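PDB 1LRZ: aminoacyltransferase FemA from Staphylococcus aureus, which catalyses the addition of glycines 2 and 3 of the pentaglycine bridge of the staphylococcal cell wall, using glycyl-tRNA as donor. Local coordinates for residues D246-I249 / K250-E254; N285-Q288 / Q289-A292; Q295-E298 / E299-L303. One frame throughout, in Å; residues are numbered along the deposited sequence.

Interaction 1. Residues D246-I249 / K250-E254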
loop_
_atom_site.group_PDB
_atom_site.type_symbol
_atom_site.label_atom_id
_atom_site.label_comp_id
_atom_site.label_asym_id
_atom_site.label_seq_id
_atom_site.Cartn_x
_atom_site.Cartn_y
_atom_site.Cartn_z
ATOM N N ASP A 246 -27.846 -13.126 1.424
ATOM C CA ASP A 246 -29.166 -12.814 1.964
ATOM C C ASP A 246 -29.468 -11.329 1.802
ATOM O O ASP A 246 -30.561 -10.956 1.391
ATOM C CB ASP A 246 -29.272 -13.175 3.449
ATOM C CG ASP A 246 -29.451 -14.656 3.670
ATOM O OD1 ASP A 246 -30.046 -15.317 2.792
ATOM O OD2 ASP A 246 -29.009 -15.157 4.728
ATOM N N GLU A 247 -28.499 -10.480 2.125
ATOM C CA GLU A 247 -28.713 -9.043 2.012
ATOM C C GLU A 247 -28.783 -8.615 0.549
ATOM O O GLU A 247 -29.578 -7.750 0.179
ATOM C CB GLU A 247 -27.594 -8.290 2.741
ATOM C CG GLU A 247 -27.435 -8.721 4.207
ATOM C CD GLU A 247 -26.438 -7.869 4.973
ATOM O OE1 GLU A 247 -25.326 -7.630 4.453
ATOM O OE2 GLU A 247 -26.764 -7.445 6.104
ATOM N N TYR A 248 -27.953 -9.233 -0.283
ATOM C CA TYR A 248 -27.920 -8.925 -1.712
ATOM C C TYR A 248 -29.272 -9.268 -2.350
ATOM O O TYR A 248 -29.900 -8.436 -3.014
ATOM C CB TYR A 248 -26.799 -9.735 -2.363
ATOM C CG TYR A 248 -26.672 -9.596 -3.862
ATOM C CD1 TYR A 248 -26.517 -8.349 -4.464
ATOM C CD2 TYR A 248 -26.620 -10.727 -4.671
ATOM C CE1 TYR A 248 -26.303 -8.241 -5.842
ATOM C CE2 TYR A 248 -26.407 -10.633 -6.032
ATOM C CZ TYR A 248 -26.246 -9.393 -6.616
ATOM O OH TYR A 248 -26.003 -9.323 -7.970
ATOM N N ILE A 249 -29.718 -10.500 -2.130
ATOM C CA ILE A 249 -30.986 -10.959 -2.671
ATOM C C ILE A 249 -32.141 -10.118 -2.132
ATOM O O ILE A 249 -33.092 -9.837 -2.859
ATOM C CB ILE A 249 -31.209 -12.455 -2.347
ATOM C CG1 ILE A 249 -30.092 -13.284 -2.994
ATOM C CG2 ILE A 249 -32.573 -12.908 -2.855
ATOM C CD1 ILE A 249 -30.047 -14.750 -2.551
ATOM N N LYS A 250 -32.058 -9.699 -0.868
ATOM C CA LYS A 250 -33.116 -8.871 -0.291
ATOM C C LYS A 250 -33.214 -7.555 -1.045
ATOM O O LYS A 250 -34.311 -7.122 -1.410
ATOM C CB LYS A 250 -32.852 -8.581 1.190
ATOM C CG LYS A 250 -33.814 -7.543 1.772
ATOM C CD LYS A 250 -33.540 -7.250 3.246
ATOM C CE LYS A 250 -34.647 -6.375 3.842
ATOM N NZ LYS A 250 -34.446 -6.093 5.293
ATOM N N GLU A 251 -32.065 -6.911 -1.262
ATOM C CA GLU A 251 -32.012 -5.644 -1.989
ATOM C C GLU A 251 -32.597 -5.801 -3.394
ATOM O O GLU A 251 -33.350 -4.952 -3.859
ATOM C CB GLU A 251 -30.563 -5.154 -2.102
ATOM C CG GLU A 251 -30.000 -4.498 -0.839
ATOM C CD GLU A 251 -28.466 -4.464 -0.811
ATOM O OE1 GLU A 251 -27.844 -4.211 -1.872
ATOM O OE2 GLU A 251 -27.883 -4.680 0.280
ATOM N N LEU A 252 -32.239 -6.885 -4.072
ATOM C CA LEU A 252 -32.745 -7.117 -5.421
ATOM C C LEU A 252 -34.262 -7.267 -5.426
ATOM O O LEU A 252 -34.942 -6.790 -6.339
ATOM C CB LEU A 252 -32.097 -8.358 -6.040
ATOM C CG LEU A 252 -30.633 -8.199 -6.465
ATOM C CD1 LEU A 252 -30.041 -9.553 -6.818
ATOM C CD2 LEU A 252 -30.540 -7.241 -7.652
ATOM N N ASN A 253 -34.805 -7.919 -4.406
ATOM C CA ASN A 253 -36.249 -8.092 -4.365
ATOM C C ASN A 253 -36.945 -6.773 -4.109
ATOM O O ASN A 253 -38.030 -6.524 -4.638
ATOM C CB ASN A 253 -36.639 -9.133 -3.317
ATOM C CG ASN A 253 -36.574 -10.544 -3.870
ATOM O OD1 ASN A 253 -37.244 -10.862 -4.852
ATOM N ND2 ASN A 253 -35.772 -11.394 -3.247
ATOM N N GLU A 254 -36.316 -5.914 -3.317
ATOM C CA GLU A 254 -36.906 -4.618 -3.029
ATOM C C GLU A 254 -36.906 -3.785 -4.301
ATOM O O GLU A 254 -37.852 -3.041 -4.568
ATOM C CB GLU A 254 -36.124 -3.935 -1.909
ATOM C CG GLU A 254 -36.044 -4.831 -0.674
ATOM C CD GLU A 254 -35.432 -4.157 0.533
ATOM O OE1 GLU A 254 -34.287 -3.657 0.429
ATOM O OE2 GLU A 254 -36.099 -4.139 1.593
#

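Interaction 2. Residues N285-Q288 / Q289-A292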
loop_
_atom_site.group_PDB
_atom_site.type_symbol
_atom_site.label_atom_id
_atom_site.label_comp_id
_atom_site.label_asym_id
_atom_site.label_seq_id
_atom_site.Cartn_x
_atom_site.Cartn_y
_atom_site.Cartn_z
ATOM N N ASN A 285 -38.945 -1.123 -21.666
ATOM C CA ASN A 285 -37.795 -0.701 -20.866
ATOM C C ASN A 285 -37.834 -1.404 -19.501
ATOM O O ASN A 285 -36.848 -2.004 -19.061
ATOM C CB ASN A 285 -37.834 0.825 -20.690
ATOM C CG ASN A 285 -36.932 1.318 -19.567
ATOM O OD1 ASN A 285 -35.726 1.552 -19.754
ATOM N ND2 ASN A 285 -37.509 1.470 -18.388
ATOM N N LEU A 286 -38.987 -1.338 -18.840
ATOM C CA LEU A 286 -39.164 -1.952 -17.524
ATOM C C LEU A 286 -39.095 -3.484 -17.550
ATOM O O LEU A 286 -38.481 -4.102 -16.672
ATOM C CB LEU A 286 -40.495 -1.491 -16.916
ATOM C CG LEU A 286 -40.573 0.003 -16.572
ATOM C CD1 LEU A 286 -41.971 0.359 -16.101
ATOM C CD2 LEU A 286 -39.569 0.334 -15.492
ATOM N N GLN A 287 -39.708 -4.098 -18.558
ATOM C CA GLN A 287 -39.701 -5.550 -18.654
ATOM C C GLN A 287 -38.269 -6.054 -18.768
ATOM O O GLN A 287 -37.895 -7.057 -18.160
ATOM C CB GLN A 287 -40.498 -6.013 -19.872
ATOM C CG GLN A 287 -40.677 -7.523 -19.925
ATOM C CD GLN A 287 -41.283 -8.067 -18.637
ATOM O OE1 GLN A 287 -40.654 -8.847 -17.910
ATOM N NE2 GLN A 287 -42.503 -7.643 -18.342
ATOM N N GLN A 288 -37.465 -5.346 -19.554
ATOM C CA GLN A 288 -36.073 -5.728 -19.743
ATOM C C GLN A 288 -35.317 -5.676 -18.414
ATOM O O GLN A 288 -34.526 -6.572 -18.106
ATOM C CB GLN A 288 -35.423 -4.799 -20.772
ATOM C CG GLN A 288 -34.132 -5.321 -21.352
ATOM C CD GLN A 288 -33.658 -4.488 -22.531
ATOM O OE1 GLN A 288 -33.044 -5.012 -23.459
ATOM N NE2 GLN A 288 -33.935 -3.187 -22.497
ATOM N N GLN A 289 -35.562 -4.629 -17.627
ATOM C CA GLN A 289 -34.903 -4.496 -16.331
ATOM C C GLN A 289 -35.371 -5.608 -15.395
ATOM O O GLN A 289 -34.590 -6.129 -14.606
ATOM C CB GLN A 289 -35.217 -3.142 -15.702
ATOM C CG GLN A 289 -34.686 -1.954 -16.467
ATOM C CD GLN A 289 -35.108 -0.648 -15.827
ATOM O OE1 GLN A 289 -34.688 -0.325 -14.718
ATOM N NE2 GLN A 289 -35.956 0.101 -16.513
ATOM N N LEU A 290 -36.650 -5.970 -15.482
ATOM C CA LEU A 290 -37.171 -7.038 -14.638
ATOM C C LEU A 290 -36.468 -8.350 -14.968
ATOM O O LEU A 290 -36.110 -9.106 -14.070
ATOM C CB LEU A 290 -38.689 -7.192 -14.820
ATOM C CG LEU A 290 -39.537 -6.195 -14.019
ATOM C CD1 LEU A 290 -40.960 -6.172 -14.556
ATOM C CD2 LEU A 290 -39.522 -6.576 -12.536
ATOM N N ASP A 291 -36.255 -8.623 -16.252
ATOM C CA ASP A 291 -35.588 -9.870 -16.636
ATOM C C ASP A 291 -34.144 -9.881 -16.145
ATOM O O ASP A 291 -33.634 -10.906 -15.687
ATOM C CB ASP A 291 -35.645 -10.066 -18.157
ATOM C CG ASP A 291 -37.078 -10.201 -18.671
ATOM O OD1 ASP A 291 -37.986 -10.460 -17.847
ATOM O OD2 ASP A 291 -37.299 -10.057 -19.894
ATOM N N ALA A 292 -33.479 -8.741 -16.227
ATOM C CA ALA A 292 -32.105 -8.676 -15.756
ATOM C C ALA A 292 -32.114 -8.858 -14.228
ATOM O O ALA A 292 -31.270 -9.551 -13.664
ATOM C CB ALA A 292 -31.493 -7.336 -16.131
#

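Interaction 3. Residues Q295-E298 / E299-L303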
loop_
_atom_site.group_PDB
_atom_site.type_symbol
_atom_site.label_atom_id
_atom_site.label_comp_id
_atom_site.label_asym_id
_atom_site.label_seq_id
_atom_site.Cartn_x
_atom_site.Cartn_y
_atom_site.Cartn_z
ATOM N N GLN A 295 -32.528 -12.539 -13.376
ATOM C CA GLN A 295 -31.310 -13.307 -13.578
ATOM C C GLN A 295 -30.311 -13.019 -12.470
ATOM O O GLN A 295 -29.567 -13.907 -12.066
ATOM C CB GLN A 295 -30.681 -13.001 -14.942
ATOM C CG GLN A 295 -31.441 -13.624 -16.103
ATOM C CD GLN A 295 -30.798 -13.357 -17.454
ATOM O OE1 GLN A 295 -29.628 -13.694 -17.683
ATOM N NE2 GLN A 295 -31.565 -12.753 -18.367
ATOM N N LYS A 296 -30.285 -11.786 -11.972
ATOM C CA LYS A 296 -29.353 -11.471 -10.889
ATOM C C LYS A 296 -29.745 -12.259 -9.642
ATOM O O LYS A 296 -28.885 -12.797 -8.939
ATOM C CB LYS A 296 -29.368 -9.977 -10.562
ATOM C CG LYS A 296 -28.494 -9.107 -11.448
ATOM C CD LYS A 296 -28.511 -7.693 -10.884
ATOM C CE LYS A 296 -27.875 -6.684 -11.806
ATOM N NZ LYS A 296 -28.213 -5.306 -11.344
ATOM N N ILE A 297 -31.046 -12.321 -9.368
ATOM C CA ILE A 297 -31.541 -13.055 -8.211
ATOM C C ILE A 297 -31.188 -14.535 -8.350
ATOM O O ILE A 297 -30.655 -15.143 -7.417
ATOM C CB ILE A 297 -33.075 -12.870 -8.050
ATOM C CG1 ILE A 297 -33.372 -11.414 -7.657
ATOM C CG2 ILE A 297 -33.615 -13.826 -6.997
ATOM C CD1 ILE A 297 -34.848 -11.066 -7.549
ATOM N N GLU A 298 -31.453 -15.107 -9.522
ATOM C CA GLU A 298 -31.141 -16.513 -9.758
ATOM C C GLU A 298 -29.645 -16.767 -9.583
ATOM O O GLU A 298 -29.258 -17.772 -8.997
ATOM C CB GLU A 298 -31.569 -16.936 -11.164
ATOM C CG GLU A 298 -33.016 -16.609 -11.476
ATOM C CD GLU A 298 -33.469 -17.146 -12.827
ATOM O OE1 GLU A 298 -32.703 -17.020 -13.815
ATOM O OE2 GLU A 298 -34.599 -17.682 -12.898
ATOM N N GLU A 299 -28.798 -15.869 -10.087
ATOM C CA GLU A 299 -27.352 -16.063 -9.933
ATOM C C GLU A 299 -26.975 -16.005 -8.452
ATOM O O GLU A 299 -26.152 -16.785 -7.984
ATOM C CB GLU A 299 -26.541 -14.995 -10.682
ATOM C CG GLU A 299 -25.019 -15.216 -10.545
ATOM C CD GLU A 299 -24.162 -14.050 -11.060
ATOM O OE1 GLU A 299 -22.930 -14.238 -11.208
ATOM O OE2 GLU A 299 -24.709 -12.949 -11.303
ATOM N N GLY A 300 -27.583 -15.075 -7.721
ATOM C CA GLY A 300 -27.291 -14.952 -6.305
ATOM C C GLY A 300 -27.636 -16.220 -5.541
ATOM O O GLY A 300 -26.856 -16.700 -4.707
ATOM N N LYS A 301 -28.809 -16.775 -5.827
ATOM C CA LYS A 301 -29.230 -17.995 -5.157
ATOM C C LYS A 301 -28.304 -19.158 -5.481
ATOM O O LYS A 301 -27.954 -19.945 -4.598
ATOM C CB LYS A 301 -30.673 -18.327 -5.537
ATOM C CG LYS A 301 -31.663 -17.356 -4.911
ATOM C CD LYS A 301 -33.086 -17.635 -5.351
ATOM C CE LYS A 301 -34.061 -16.692 -4.658
ATOM N NZ LYS A 301 -35.452 -16.879 -5.169
ATOM N N ARG A 302 -27.888 -19.258 -6.738
ATOM C CA ARG A 302 -26.997 -20.332 -7.139
ATOM C C ARG A 302 -25.632 -20.212 -6.444
ATOM O O ARG A 302 -25.092 -21.207 -5.942
ATOM C CB ARG A 302 -26.813 -20.331 -8.658
ATOM C CG ARG A 302 -25.889 -21.441 -9.166
ATOM C CD ARG A 302 -25.713 -21.362 -10.669
ATOM N NE ARG A 302 -25.180 -20.062 -11.059
ATOM C CZ ARG A 302 -23.947 -19.645 -10.786
ATOM N NH1 ARG A 302 -23.557 -18.437 -11.178
ATOM N NH2 ARG A 302 -23.098 -20.437 -10.141
ATOM N N LEU A 303 -25.071 -19.000 -6.414
ATOM C CA LEU A 303 -23.775 -18.800 -5.769
ATOM C C LEU A 303 -23.868 -19.049 -4.267
ATOM O O LEU A 303 -22.966 -19.641 -3.670
ATOM C CB LEU A 303 -23.248 -17.381 -6.028
ATOM C CG LEU A 303 -22.792 -17.062 -7.455
ATOM C CD1 LEU A 303 -22.486 -15.576 -7.553
ATOM C CD2 LEU A 303 -21.555 -17.890 -7.821
HETATM O O HOH W 1 -26.318 -11.789 -9.061
#

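Interaction 1. Residues D246-I249 / K250-E254
The backbone N-H of Leu-252 meets the carbonyl oxygen of Tyr-248 at 3.0 Å (N to O). The same i to i+4 step joins Lys-250 to Asp-246, Glu-251 to Glu-247 and Asn-253 to Ile-249, a full turn of regular helix. On the buried side the Tyr-248 and Leu-252 side chains meet. With CG of Tyr-248 opposite its backbone N (chi1 177°), the ring leans along the helix, and Leu-252 brings one methyl over its face. That CD1 lies 3.9 Å from the Tyr-248 ring centroid, only 16° off the ring normal, a CH-pi contact for which a branched leucine and a flat ring are well matched. Leu-252 also packs on Lys-296 and Ile-297 of helix 277-307. Helices 245-272 and 277-307 form the antiparallel helical hairpin that projects from the FemABX core as an arm, and Ile-249, touching Gln-304, helps fill the seam between them. Beside it, the amide of Asn-253 runs side by side with the isoleucine: ND2 of Asn-253 is 3.6 Å from CG2 of Ile-249. The more exposed flank carries charge. Glu-247 forms a salt bridge with Lys-192, which reaches Glu-251 too, though in a long, weak ion pair. OE1 of Glu-247 and OE2 of Glu-251 stand 5.7 Å apart, and the lysine's charge would probably ease their mutual repulsion. Lys-250 suits its exposed place, since its chain, extended throughout, carries the ammonium group out toward solvent.

Interaction 2. Residues N285-Q288 / Q289-A292
Leu-290 and Leu-286 mark the tight side of this helical turn. The amide of Leu-290 donates to the carbonyl of Leu-286 with N to O 2.9 Å, and CG of Leu-290 settles 3.5 Å from that same Leu-286 oxygen. Both leucines are buried, and their branched apolar ends suit a face covered by another helix. Three further i to i+4 bonds, from Gln-289 to Asn-285, Asp-291 to Gln-287 and Ala-292 to Gln-288, continue the helix; the bond from N of Gln-289 to O of Asn-285 is the longest, at 3.3 Å. Gln-289 stands at the border of the packed face, where it touches Leu-259 of helix 245-272. It starts with CG next to its own backbone N (chi1 -64°) and then runs extended back over the preceding turn, where its CG passes 3.4 Å from O of Asn-285. Its NE2 lies 3.8 Å from CD2 of Leu-286 but only 2.8 Å from ND2 of Asn-285, two donors face to face, so the modelled turn of one of these two amides is doubtful. The solvent side is looser and mostly polar: Gln-288 is exposed and extended, Asp-291 partly exposed, and the small Ala-292 has its CB 3.7 Å from O of Gln-288. On the packed side, helix 245-272 runs antiparallel to this one: Leu-290 rests on Leu-259 and Leu-263, Leu-286 on Asp-262, and Arg-256 donates to the carbonyl of Leu-290, well beyond the strands that carry the hairpin.

Interaction 3. Residues Q295-E298 / E299-L303
The carbonyl oxygen of Lys-296 is gripped twice, by the N-H of Gly-300 and by a water. From N of Gly-300 to O of Lys-296 the distance is 2.9 Å. The water, 2.8 Å from that Lys-296 oxygen, gives its other hydrogen to OE2 of Glu-299 (3.0 Å), so it bridges main chain and carboxylate on the same side of the helix. Glu-299 is suited to this: CG stands opposite its backbone N (chi1 -179°) and the chain runs extended, bringing the carboxylate to the water. The Glu-299 side chain also touches loop residues His-338 and Phe-339. The other carbonyls of the first turn are met by main-chain donors: Gln-295 O by the N-H of Glu-299, Ile-297 O by that of Lys-301, and Glu-298 O by that of Arg-302. One turn on, the Glu-299 carbonyl accepts a hydrogen bond from the N-H of Leu-303. Apolar contact is slighter. The stem of Lys-301 lies alongside Ile-297, its CE 3.7 Å from CG2 of the isoleucine, so that a long aliphatic chain covers the beta branch while the ammonium stays at the exposed surface. Gly-300 is buried, and having no side chain lets the ring of Tyr-248 come near. Ile-297 itself packs on Asn-253. Apolar residues inward and charged ones outward make this an amphipathic helix of an antiparallel hairpin, the FemA arm, which resembles that of seryl-tRNA synthetase and may likewise touch tRNA.

How the interactions relate
From the N terminus, strand 236-244 of the nine-stranded sheet leads into helix 245-272, where interaction 1 spans the first turns. The chain reverses between residues 272 and 277, and helix 277-307 carries interaction 2 farther out and interaction 3 closer to the body, before strand 310-320 pairs antiparallel with 236-244. Each contact closes only a helical turn; all lie in series, and none crosses or encloses another. Interactions 1 and 3 meet across the hairpin, with CD1 of Ile-249 3.9 Å from CG of Lys-301. Interaction 2, its centre about 17 Å from that of interaction 1, belongs to the outer arm.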